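PDB 2HZG: mandelate racemase/muconate lactonizing enzyme/Enolase superfamily from Rhodobacter sphaeroides, which is of unknown function but belongs to the enolase superfamily, pairing an alpha/beta N-terminal domain with a barrel domain that carries a sodium ion. Local coordinates for residues R32-G36 / G37-W41; R65-S68 / D69-G73; S119-A122 / W123-L126; Q335-A338 / L339-G343; L364-A368 / S369-R373. All coordinates share one frame; numbering follows the deposited sequence.

Interaction 1 (R32-G36 / G37-W41)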
loop_
_atom_site.group_PDB
_atom_site.type_symbol
_atom_site.label_atom_id
_atom_site.label_comp_id
_atom_site.label_asym_id
_atom_site.label_seq_id
_atom_site.Cartn_x
_atom_site.Cartn_y
_atom_site.Cartn_z
ATOM N N ARG A 32 -6.310 9.260 20.051
ATOM C CA ARG A 32 -6.083 9.309 21.492
ATOM C C ARG A 32 -6.255 7.911 22.046
ATOM O O ARG A 32 -7.343 7.337 21.953
ATOM C CB ARG A 32 -7.065 10.274 22.186
ATOM C CG ARG A 32 -6.791 10.438 23.697
ATOM C CD ARG A 32 -7.839 11.288 24.412
ATOM N NE ARG A 32 -9.187 10.759 24.245
ATOM C CZ ARG A 32 -10.299 11.493 24.243
ATOM N NH1 ARG A 32 -10.237 12.819 24.419
ATOM N NH2 ARG A 32 -11.476 10.897 24.061
ATOM N N VAL A 33 -5.188 7.366 22.617
ATOM C CA VAL A 33 -5.238 6.049 23.234
ATOM C C VAL A 33 -5.310 6.243 24.759
ATOM O O VAL A 33 -4.596 7.100 25.310
ATOM C CB VAL A 33 -4.008 5.192 22.846
ATOM C CG1 VAL A 33 -4.051 3.820 23.539
ATOM C CG2 VAL A 33 -3.920 5.017 21.311
ATOM N N ALA A 34 -6.182 5.480 25.415
ATOM C CA ALA A 34 -6.273 5.472 26.878
ATOM C C ALA A 34 -5.962 4.076 27.404
ATOM O O ALA A 34 -6.513 3.084 26.919
ATOM C CB ALA A 34 -7.681 5.920 27.359
ATOM N N ALA A 35 -5.099 4.009 28.409
ATOM C CA ALA A 35 -4.821 2.754 29.094
ATOM C C ALA A 35 -4.837 3.054 30.586
ATOM O O ALA A 35 -3.901 3.655 31.112
ATOM C CB ALA A 35 -3.470 2.180 28.667
ATOM N N GLY A 36 -5.921 2.668 31.249
ATOM C CA GLY A 36 -6.058 2.872 32.701
ATOM C C GLY A 36 -5.865 4.319 33.107
ATOM O O GLY A 36 -5.059 4.610 33.981
ATOM N N GLY A 37 -6.566 5.227 32.438
ATOM C CA GLY A 37 -6.476 6.655 32.770
ATOM C C GLY A 37 -5.270 7.388 32.198
ATOM O O GLY A 37 -5.229 8.623 32.198
ATOM N N HIS A 38 -4.273 6.638 31.725
ATOM C CA HIS A 38 -3.103 7.237 31.091
ATOM C C HIS A 38 -3.391 7.469 29.606
ATOM O O HIS A 38 -3.953 6.596 28.947
ATOM C CB HIS A 38 -1.897 6.334 31.272
ATOM C CG HIS A 38 -1.522 6.136 32.706
ATOM N ND1 HIS A 38 -0.665 6.986 33.371
ATOM C CD2 HIS A 38 -1.921 5.213 33.613
ATOM C CE1 HIS A 38 -0.528 6.575 34.620
ATOM N NE2 HIS A 38 -1.279 5.500 34.792
ATOM N N ILE A 39 -2.997 8.640 29.100
ATOM C CA ILE A 39 -3.350 9.082 27.746
ATOM C C ILE A 39 -2.103 9.200 26.868
ATOM O O ILE A 39 -1.018 9.552 27.339
ATOM C CB ILE A 39 -4.120 10.459 27.796
ATOM C CG1 ILE A 39 -5.458 10.299 28.537
ATOM C CG2 ILE A 39 -4.389 11.036 26.412
ATOM C CD1 ILE A 39 -6.420 9.305 27.897
ATOM N N GLY A 40 -2.255 8.880 25.590
ATOM C CA GLY A 40 -1.266 9.265 24.595
ATOM C C GLY A 40 -1.945 9.676 23.311
ATOM O O GLY A 40 -3.045 9.198 22.995
ATOM N N TRP A 41 -1.288 10.553 22.558
ATOM C CA TRP A 41 -1.842 11.038 21.307
ATOM C C TRP A 41 -0.899 10.734 20.177
ATOM O O TRP A 41 0.333 10.757 20.345
ATOM C CB TRP A 41 -2.029 12.557 21.345
ATOM C CG TRP A 41 -3.206 13.015 22.099
ATOM C CD1 TRP A 41 -3.247 13.343 23.439
ATOM C CD2 TRP A 41 -4.525 13.251 21.585
ATOM N NE1 TRP A 41 -4.515 13.765 23.779
ATOM C CE2 TRP A 41 -5.320 13.718 22.668
ATOM C CE3 TRP A 41 -5.119 13.120 20.313
ATOM C CZ2 TRP A 41 -6.669 14.052 22.519
ATOM C CZ3 TRP A 41 -6.469 13.449 20.172
ATOM C CH2 TRP A 41 -7.229 13.901 21.273
#
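Arg32 faces Trp41 as a non-hydrogen-bonded pair of a beta hairpin, whose strands 32-35 and 38-41 run antiparallel (159° between their short axes) in the three-stranded sheet of the N-terminal domain. With CG anti to the backbone N (chi1 -176°), the Arg32 chain runs alongside the indole: CB stands over one face, 3.6 Å from the centroid of the six-membered ring of Trp41 and almost on its normal, a CH-pi contact. Arg32 CD follows at 3.5 Å from Trp41 CZ2, and beyond it the chain bends, NH2 making a salt bridge with Asp9 on strand 5-14. Val33 forms a hydrogen-bonded pair with Gly40, Val33 N to Gly40 O at 2.8 Å and Gly40 N to Val33 O at 3.0 Å; its side chain turns to the other face, against helix 99-118. Ala34 returns to the face of Arg32, where its CB meets Ile39 CD1 at 3.7 Å. Ala35 pairs with His38 and opens the type I' turn, Gly36 and Gly37 both at positive phi. The closing bond, His38 N to Ala35 O at 3.1 Å, comes from 60° above the carbonyl plane, while Ala35 O also lies at the imidazole edge, in its plane, 3.6 Å from His38 CD2.

Interaction 2 (R65-S68 / D69-G73)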
loop_
_atom_site.group_PDB
_atom_site.type_symbol
_atom_site.label_atom_id
_atom_site.label_comp_id
_atom_site.label_asym_id
_atom_site.label_seq_id
_atom_site.Cartn_x
_atom_site.Cartn_y
_atom_site.Cartn_z
ATOM N N ARG A 65 -8.661 -8.360 9.514
ATOM C CA ARG A 65 -9.467 -7.871 10.623
ATOM C C ARG A 65 -9.340 -6.364 10.733
ATOM O O ARG A 65 -8.340 -5.806 10.290
ATOM C CB ARG A 65 -8.974 -8.503 11.930
ATOM C CG ARG A 65 -9.071 -9.992 11.913
ATOM C CD ARG A 65 -8.833 -10.584 13.277
ATOM N NE ARG A 65 -8.060 -11.797 13.110
ATOM C CZ ARG A 65 -7.884 -12.724 14.051
ATOM N NH1 ARG A 65 -8.444 -12.568 15.254
ATOM N NH2 ARG A 65 -7.140 -13.804 13.782
ATOM N N PRO A 66 -10.328 -5.710 11.366
ATOM C CA PRO A 66 -10.178 -4.282 11.666
ATOM C C PRO A 66 -8.970 -4.082 12.571
ATOM O O PRO A 66 -8.673 -4.938 13.415
ATOM C CB PRO A 66 -11.465 -3.944 12.427
ATOM C CG PRO A 66 -11.923 -5.306 13.025
ATOM C CD PRO A 66 -11.605 -6.250 11.879
ATOM N N VAL A 67 -8.272 -2.964 12.406
ATOM C CA VAL A 67 -7.116 -2.687 13.251
ATOM C C VAL A 67 -7.444 -2.784 14.762
ATOM O O VAL A 67 -6.621 -3.261 15.540
ATOM C CB VAL A 67 -6.428 -1.349 12.870
ATOM C CG1 VAL A 67 -5.310 -0.972 13.888
ATOM C CG2 VAL A 67 -5.867 -1.448 11.455
ATOM N N SER A 68 -8.646 -2.356 15.153
ATOM C CA SER A 68 -9.075 -2.352 16.563
ATOM C C SER A 68 -8.978 -3.715 17.258
ATOM O O SER A 68 -8.776 -3.779 18.471
ATOM C CB SER A 68 -10.512 -1.860 16.673
ATOM O OG SER A 68 -11.389 -2.773 16.044
ATOM N N ASP A 69 -9.160 -4.789 16.491
ATOM C CA ASP A 69 -9.054 -6.173 17.013
ATOM C C ASP A 69 -7.689 -6.491 17.602
ATOM O O ASP A 69 -7.573 -7.340 18.484
ATOM C CB ASP A 69 -9.339 -7.197 15.900
ATOM C CG ASP A 69 -10.824 -7.461 15.689
ATOM O OD1 ASP A 69 -11.674 -6.824 16.342
ATOM O OD2 ASP A 69 -11.142 -8.318 14.834
ATOM N N SER A 70 -6.651 -5.839 17.081
ATOM C CA SER A 70 -5.281 -6.084 17.519
ATOM C C SER A 70 -4.773 -5.052 18.517
ATOM O O SER A 70 -3.608 -5.098 18.918
ATOM C CB SER A 70 -4.347 -6.095 16.300
ATOM O OG SER A 70 -4.687 -7.156 15.423
ATOM N N VAL A 71 -5.630 -4.100 18.874
ATOM C CA VAL A 71 -5.223 -2.960 19.681
ATOM C C VAL A 71 -6.042 -2.858 20.991
ATOM O O VAL A 71 -5.468 -2.833 22.085
ATOM C CB VAL A 71 -5.291 -1.621 18.868
ATOM C CG1 VAL A 71 -4.896 -0.423 19.752
ATOM C CG2 VAL A 71 -4.392 -1.674 17.620
ATOM N N LEU A 72 -7.363 -2.775 20.870
ATOM C CA LEU A 72 -8.239 -2.670 22.050
ATOM C C LEU A 72 -8.063 -3.872 22.944
ATOM O O LEU A 72 -8.124 -5.008 22.473
ATOM C CB LEU A 72 -9.720 -2.551 21.658
ATOM C CG LEU A 72 -10.207 -1.175 21.179
ATOM C CD1 LEU A 72 -11.723 -1.253 20.883
ATOM C CD2 LEU A 72 -9.920 -0.084 22.225
ATOM N N GLY A 73 -7.820 -3.621 24.228
ATOM C CA GLY A 73 -7.753 -4.703 25.229
ATOM C C GLY A 73 -6.359 -5.256 25.362
ATOM O O GLY A 73 -6.096 -6.093 26.224
HETATM O O HOH W 1 -6.165 -6.306 13.421
HETATM O O HOH W 2 -12.142 -4.630 18.083
HETATM O O HOH W 3 -10.354 -5.715 20.755
#
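Asp69 folds back over Pro66, and its N bonds to Pro66 O at 3.1 Å, opening a short 3-10 turn in the loop between helices 48-56 and 79-92. CG of Asp69, anti to its own carbonyl carbon (chi1 -84°), puts the carboxylate against the proline ring, Asp69 CG lying 3.6 Å from Pro66 CG. Its OD2 also meets the aliphatic part of Arg65, 3.6 Å from Arg65 CD, yet stays 5.0 Å from Arg65 NE; that nitrogen bonds instead to Gly62 O. Asp69 OD1 accepts a proton from a water. Ser70 N repeats the i to i+3 pattern on Val67 O at 3.0 Å, and a second water links Ser70 OG with Pro66 O, Asn92 ND2 being another partner of that hydroxyl. Val71 lays CG2 beside Val67 CG1 at 3.9 Å, both valines reaching Val89 and Ile106 of the flanking helices. The N of Val71 then approaches Ser68 O from 73° above the carbonyl plane, whereas Leu72 N, 3.0 Å from the same oxygen, is tilted only 19° from it. Two backbone donors thus share Ser68 O as the turn ends, and the Arg65-Asp69 attraction would act at longer range, without direct contact of the charged atoms.

Interaction 3 (S119-A122 / W123-L126)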
loop_
_atom_site.group_PDB
_atom_site.type_symbol
_atom_site.label_atom_id
_atom_site.label_comp_id
_atom_site.label_asym_id
_atom_site.label_seq_id
_atom_site.Cartn_x
_atom_site.Cartn_y
_atom_site.Cartn_z
ATOM N N SER A 119 7.326 9.537 32.632
ATOM C CA SER A 119 8.038 10.827 32.588
ATOM C C SER A 119 9.350 10.725 31.780
ATOM O O SER A 119 10.406 11.177 32.238
ATOM C CB SER A 119 8.342 11.357 34.009
ATOM O OG SER A 119 7.198 11.906 34.630
ATOM N N ALA A 120 9.287 10.092 30.605
ATOM C CA ALA A 120 10.466 9.959 29.754
ATOM C C ALA A 120 10.097 10.344 28.327
ATOM O O ALA A 120 9.006 9.996 27.868
ATOM C CB ALA A 120 11.046 8.516 29.796
ATOM N N PRO A 121 11.009 11.049 27.623
ATOM C CA PRO A 121 10.757 11.341 26.213
ATOM C C PRO A 121 10.762 10.055 25.394
ATOM O O PRO A 121 11.457 9.091 25.727
ATOM C CB PRO A 121 11.913 12.263 25.808
ATOM C CG PRO A 121 12.963 12.092 26.815
ATOM C CD PRO A 121 12.298 11.590 28.091
ATOM N N ALA A 122 9.970 10.055 24.331
ATOM C CA ALA A 122 9.833 8.909 23.461
ATOM C C ALA A 122 11.187 8.471 22.922
ATOM O O ALA A 122 11.451 7.272 22.851
ATOM C CB ALA A 122 8.839 9.216 22.314
ATOM N N TRP A 123 12.058 9.427 22.579
ATOM C CA TRP A 123 13.401 9.079 22.051
ATOM C C TRP A 123 14.244 8.298 23.053
ATOM O O TRP A 123 15.076 7.496 22.651
ATOM C CB TRP A 123 14.210 10.285 21.571
ATOM C CG TRP A 123 14.339 11.433 22.564
ATOM C CD1 TRP A 123 13.556 12.563 22.615
ATOM C CD2 TRP A 123 15.319 11.580 23.616
ATOM N NE1 TRP A 123 13.986 13.392 23.632
ATOM C CE2 TRP A 123 15.061 12.815 24.258
ATOM C CE3 TRP A 123 16.395 10.795 24.068
ATOM C CZ2 TRP A 123 15.832 13.274 25.341
ATOM C CZ3 TRP A 123 17.136 11.237 25.154
ATOM C CH2 TRP A 123 16.860 12.474 25.770
ATOM N N ALA A 124 14.054 8.577 24.342
ATOM C CA ALA A 124 14.753 7.827 25.391
ATOM C C ALA A 124 14.209 6.410 25.419
ATOM O O ALA A 124 14.963 5.466 25.499
ATOM C CB ALA A 124 14.591 8.508 26.761
ATOM N N LEU A 125 12.892 6.271 25.311
ATOM C CA LEU A 125 12.264 4.952 25.241
ATOM C C LEU A 125 12.676 4.183 23.985
ATOM O O LEU A 125 12.765 2.964 24.023
ATOM C CB LEU A 125 10.750 5.051 25.368
ATOM C CG LEU A 125 10.146 5.548 26.693
ATOM C CD1 LEU A 125 8.618 5.645 26.581
ATOM C CD2 LEU A 125 10.538 4.661 27.881
ATOM N N LEU A 126 12.937 4.908 22.889
ATOM C CA LEU A 126 13.436 4.324 21.640
ATOM C C LEU A 126 14.879 3.879 21.725
ATOM O O LEU A 126 15.361 3.160 20.852
ATOM C CB LEU A 126 13.324 5.322 20.483
ATOM C CG LEU A 126 12.031 5.452 19.694
ATOM C CD1 LEU A 126 12.322 6.448 18.552
ATOM C CD2 LEU A 126 11.517 4.093 19.142
#
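Pro121 O receives the N-H of Leu125 at 3.2 Å, a straight bond (162° at the hydrogen) lying in the carbonyl plane, and Ala122 O receives that of Leu126 at 2.8 Å, also in plane. Ala124 N adds a weak bond to Pro121 O, 3.0 Å long but strongly bent. These bonds define the first turn of the short helix 122-125, with Pro121 at its N-cap.

The proline ring also packs on Trp123. The indole is turned back over it because Trp123 CG sits between its backbone N and carbonyl carbon (chi1 52°). Pro121 CB lies over the five-membered ring of Trp123, 3.5 Å from the centroid and 26° off the normal, a CH-pi contact, while Pro121 CG lies over the CE2-CZ2 side of the indole, 3.4 Å from Trp123 CE2. Ala124 CB flanks the same proline, 3.9 Å from Pro121 CG. The polar edge of the indole is used elsewhere, Trp123 NE1 bonding to Pro357 O. Further out, Ala120 CB touches Leu125 CD2 loosely at 4.3 Å.

Before this turn, Ser119 ends helix 99-118 in a Schellman motif. Leu125 folds back on Trp111, Leu114 and Leu118 of that helix, and Ala122 and Leu126 rest on Leu284 of helix 284-297.

Interaction 4 (Q335-A338 / L339-G343)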
loop_
_atom_site.group_PDB
_atom_site.type_symbol
_atom_site.label_atom_id
_atom_site.label_comp_id
_atom_site.label_asym_id
_atom_site.label_seq_id
_atom_site.Cartn_x
_atom_site.Cartn_y
_atom_site.Cartn_z
ATOM N N GLN A 335 -1.282 24.987 7.214
ATOM C CA GLN A 335 -2.640 25.446 7.476
ATOM C C GLN A 335 -2.853 25.649 8.976
ATOM O O GLN A 335 -2.176 25.044 9.796
ATOM C CB GLN A 335 -3.696 24.471 6.947
ATOM C CG GLN A 335 -3.637 24.242 5.444
ATOM C CD GLN A 335 -3.730 25.521 4.642
ATOM O OE1 GLN A 335 -4.449 26.453 5.005
ATOM N NE2 GLN A 335 -3.001 25.571 3.548
ATOM N N GLN A 336 -3.789 26.527 9.310
ATOM C CA GLN A 336 -4.096 26.841 10.700
ATOM C C GLN A 336 -4.411 25.593 11.521
ATOM O O GLN A 336 -4.072 25.533 12.709
ATOM C CB GLN A 336 -5.273 27.830 10.803
ATOM C CG GLN A 336 -5.366 28.471 12.207
ATOM C CD GLN A 336 -4.160 29.331 12.504
ATOM O OE1 GLN A 336 -3.726 30.108 11.654
ATOM N NE2 GLN A 336 -3.609 29.208 13.701
ATOM N N LEU A 337 -5.070 24.610 10.900
ATOM C CA LEU A 337 -5.378 23.357 11.590
ATOM C C LEU A 337 -4.128 22.784 12.222
ATOM O O LEU A 337 -4.130 22.488 13.410
ATOM C CB LEU A 337 -6.030 22.315 10.651
ATOM C CG LEU A 337 -6.151 20.873 11.182
ATOM C CD1 LEU A 337 -6.880 20.772 12.530
ATOM C CD2 LEU A 337 -6.820 19.965 10.129
ATOM N N ALA A 338 -3.062 22.648 11.433
ATOM C CA ALA A 338 -1.808 22.050 11.908
ATOM C C ALA A 338 -1.181 22.821 13.065
ATOM O O ALA A 338 -0.682 22.209 14.027
ATOM C CB ALA A 338 -0.812 21.907 10.755
ATOM N N LEU A 339 -1.191 24.156 12.955
ATOM C CA LEU A 339 -0.771 25.061 14.040
ATOM C C LEU A 339 -1.591 24.822 15.317
ATOM O O LEU A 339 -1.026 24.739 16.410
ATOM C CB LEU A 339 -0.880 26.546 13.606
ATOM C CG LEU A 339 -0.005 27.025 12.427
ATOM C CD1 LEU A 339 -0.289 28.486 12.052
ATOM C CD2 LEU A 339 1.490 26.857 12.737
ATOM N N ASP A 340 -2.907 24.686 15.173
ATOM C CA ASP A 340 -3.813 24.669 16.340
ATOM C C ASP A 340 -3.852 23.334 17.050
ATOM O O ASP A 340 -4.318 23.254 18.201
ATOM C CB ASP A 340 -5.237 25.021 15.920
ATOM C CG ASP A 340 -5.396 26.486 15.519
ATOM O OD1 ASP A 340 -4.383 27.238 15.538
ATOM O OD2 ASP A 340 -6.545 26.859 15.159
ATOM N N ILE A 341 -3.360 22.286 16.380
ATOM C CA ILE A 341 -3.455 20.907 16.911
ATOM C C ILE A 341 -2.717 20.738 18.245
ATOM O O ILE A 341 -3.172 20.012 19.122
ATOM C CB ILE A 341 -3.005 19.835 15.854
ATOM C CG1 ILE A 341 -4.192 19.461 14.936
ATOM C CG2 ILE A 341 -2.423 18.560 16.544
ATOM C CD1 ILE A 341 -3.773 18.617 13.643
ATOM N N THR A 342 -1.559 21.369 18.388
ATOM C CA THR A 342 -0.866 21.328 19.670
ATOM C C THR A 342 -0.976 22.681 20.380
ATOM O O THR A 342 -0.971 23.751 19.726
ATOM C CB THR A 342 0.606 20.916 19.546
ATOM O OG1 THR A 342 1.289 21.817 18.670
ATOM C CG2 THR A 342 0.735 19.485 19.023
ATOM N N GLY A 343 -1.095 22.631 21.709
ATOM C CA GLY A 343 -1.219 23.849 22.520
ATOM C C GLY A 343 0.122 24.532 22.678
ATOM O O GLY A 343 0.218 25.758 22.622
HETATM O O HOH W 4 1.194 22.050 15.890
#
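Gln336 and Asp340, one helical turn apart, are joined by a side-chain hydrogen bond: Gln336 NE2 gives a proton to Asp340 OD1 at 2.8 Å, nearly straight at 169°. The oxygen is met on its syn side, 30° out of the carboxylate plane, while it lies close to the amide plane. The bend of Gln336 at chi2 (65°) folds the amide back along the helix to reach this partner. The other carboxylate oxygen, Asp340 OD2, bonds to the hydroxyl of Tyr374, so the group is held at both oxygens.

Among the backbone bonds, Asp340 N to Gln336 O is the firm one at 2.9 Å; Leu339 N to Gln335 O, at 3.4 Å, is weak. Together they build helix 336-340, a short helix with Gln335 at its N-cap, which follows strand 327-331 of the enolase-type barrel domain. Ile341 N also reaches Leu337 O, weakly, at 3.1 Å. A water donates to Ala338 O at 2.6 Å and to Thr342 OG1, bridging the two residues.

Apolar contact falls to Leu337 and Ile341, which cross at a slant with Leu337 CD1 3.8 Å from Ile341 CG1. Ile341 then packs on Ala28 and Leu30 of strand 27-35.

Interaction 5 (L364-A368 / S369-R373)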
loop_
_atom_site.group_PDB
_atom_site.type_symbol
_atom_site.label_atom_id
_atom_site.label_comp_id
_atom_site.label_asym_id
_atom_site.label_seq_id
_atom_site.Cartn_x
_atom_site.Cartn_y
_atom_site.Cartn_z
ATOM N N LEU A 364 4.477 17.225 23.719
ATOM C CA LEU A 364 3.546 18.284 23.343
ATOM C C LEU A 364 2.137 17.875 23.686
ATOM O O LEU A 364 1.795 16.686 23.663
ATOM C CB LEU A 364 3.631 18.618 21.839
ATOM C CG LEU A 364 4.995 19.122 21.350
ATOM C CD1 LEU A 364 5.080 19.025 19.841
ATOM C CD2 LEU A 364 5.300 20.565 21.846
ATOM N N GLN A 365 1.320 18.866 24.003
ATOM C CA GLN A 365 -0.050 18.622 24.410
ATOM C C GLN A 365 -0.962 18.864 23.208
ATOM O O GLN A 365 -0.845 19.902 22.528
ATOM C CB GLN A 365 -0.400 19.579 25.565
ATOM C CG GLN A 365 -1.606 19.191 26.417
ATOM C CD GLN A 365 -1.314 18.105 27.463
ATOM O OE1 GLN A 365 -2.239 17.619 28.106
ATOM N NE2 GLN A 365 -0.048 17.693 27.603
ATOM N N VAL A 366 -1.872 17.925 22.948
ATOM C CA VAL A 366 -2.893 18.148 21.927
ATOM C C VAL A 366 -3.919 19.114 22.499
ATOM O O VAL A 366 -4.347 18.951 23.644
ATOM C CB VAL A 366 -3.521 16.797 21.424
ATOM C CG1 VAL A 366 -4.854 17.006 20.734
ATOM C CG2 VAL A 366 -2.530 16.105 20.501
ATOM N N ALA A 367 -4.280 20.135 21.719
ATOM C CA ALA A 367 -5.214 21.144 22.188
ATOM C C ALA A 367 -6.658 20.707 21.959
ATOM O O ALA A 367 -7.084 20.487 20.821
ATOM C CB ALA A 367 -4.922 22.502 21.522
ATOM N N ALA A 368 -7.418 20.564 23.042
ATOM C CA ALA A 368 -8.850 20.258 22.940
ATOM C C ALA A 368 -9.617 21.328 22.167
ATOM O O ALA A 368 -10.628 21.027 21.535
ATOM C CB ALA A 368 -9.458 20.077 24.327
ATOM N N SER A 369 -9.155 22.581 22.214
ATOM C CA SER A 369 -9.721 23.640 21.338
ATOM C C SER A 369 -9.657 23.318 19.823
ATOM O O SER A 369 -10.547 23.708 19.073
ATOM C CB SER A 369 -9.046 24.991 21.586
ATOM O OG SER A 369 -7.662 24.935 21.313
ATOM N N ALA A 370 -8.604 22.636 19.375
ATOM C CA ALA A 370 -8.508 22.221 17.974
ATOM C C ALA A 370 -9.519 21.142 17.669
ATOM O O ALA A 370 -10.224 21.210 16.660
ATOM C CB ALA A 370 -7.079 21.747 17.612
ATOM N N LEU A 371 -9.615 20.153 18.549
ATOM C CA LEU A 371 -10.651 19.122 18.412
ATOM C C LEU A 371 -12.044 19.746 18.210
ATOM O O LEU A 371 -12.793 19.319 17.333
ATOM C CB LEU A 371 -10.638 18.146 19.595
ATOM C CG LEU A 371 -9.284 17.505 19.940
ATOM C CD1 LEU A 371 -9.401 16.764 21.262
ATOM C CD2 LEU A 371 -8.784 16.566 18.835
ATOM N N ARG A 372 -12.364 20.794 18.973
ATOM C CA ARG A 372 -13.683 21.428 18.862
ATOM C C ARG A 372 -13.875 22.207 17.546
ATOM O O ARG A 372 -14.899 22.080 16.872
ATOM C CB ARG A 372 -13.959 22.317 20.078
ATOM C CG ARG A 372 -15.315 23.001 20.031
ATOM C CD ARG A 372 -15.671 23.680 21.360
ATOM N NE ARG A 372 -15.814 22.716 22.452
ATOM C CZ ARG A 372 -16.886 21.941 22.657
ATOM N NH1 ARG A 372 -16.900 21.103 23.693
ATOM N NH2 ARG A 372 -17.944 21.992 21.837
ATOM N N ARG A 373 -12.880 23.009 17.187
ATOM C CA ARG A 373 -12.990 23.855 16.014
ATOM C C ARG A 373 -13.079 23.074 14.690
ATOM O O ARG A 373 -13.834 23.443 13.774
ATOM C CB ARG A 373 -11.780 24.776 15.971
ATOM C CG ARG A 373 -11.841 25.814 14.906
ATOM C CD ARG A 373 -10.844 26.871 15.253
ATOM N NE ARG A 373 -11.112 28.100 14.528
ATOM C CZ ARG A 373 -11.768 29.147 15.017
ATOM N NH1 ARG A 373 -12.239 29.146 16.260
ATOM N NH2 ARG A 373 -11.934 30.214 14.251
#
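Ala367 O meets two N-H groups of the next turn, Ala370 N at 3.0 Å and Leu371 N at 3.4 Å, both weak: the first is bent to 134° at the hydrogen, the second is long though straighter. The arrangement is the N-terminal turn of helix 368-374, with Ala367 as N-cap. Lacking a polar side chain, this cap contributes its backbone carbonyl to the turn. One residue on, Arg372 N bonds to Ala368 O at 3.1 Å, the donor tilted 22° from the carbonyl plane, continuing the i to i+4 pattern with a bond that is not weak.

Side chains touch lightly here. Ser369 places OG between its backbone N and carbonyl carbon (chi1 61°), which turns the hydroxyl back toward the cap, 3.7 Å from Ala367 CB. Ala370 CB lies 3.4 Å from Ala367 O. Across the start of the helix Val366 CG1 and Leu371 CD2 are 4.4 Å apart, a loose apolar pair.

What positions that pair lies outside the turn. Val366 and Leu371 both rest on Leu30 and Trp41, residues of the N-terminal sheet, and Leu371 also touches Leu393 near the end of the modelled chain. Arg372 sends its guanidinium outward to a salt bridge between NH1 and Glu394, while its aliphatic root stays near the turn, with Arg372 CB 3.9 Å from Ala368 O.

All five contacts are local and follow one another in series, none crossing or enclosing another. Interaction 1 closes the hairpin of strands 27-35 and 38-44; interaction 2 closes a turn in the loop before helix 79-92, its nearest atoms about 6 Å from the hairpin. Interaction 3 starts helix 122-125 just after helix 99-118. Later in the chain, interaction 4 forms helix 336-340 and interaction 5 begins helix 368-374. These two touch through probable backbone hydrogen bonds, Ile341 O to Ala367 N at 2.8 Å among them. Interaction 5 also reaches interaction 1, with Trp41 CG 3.5 Å from Val366 CG2, tying the C-terminal segment to the N-terminal sheet.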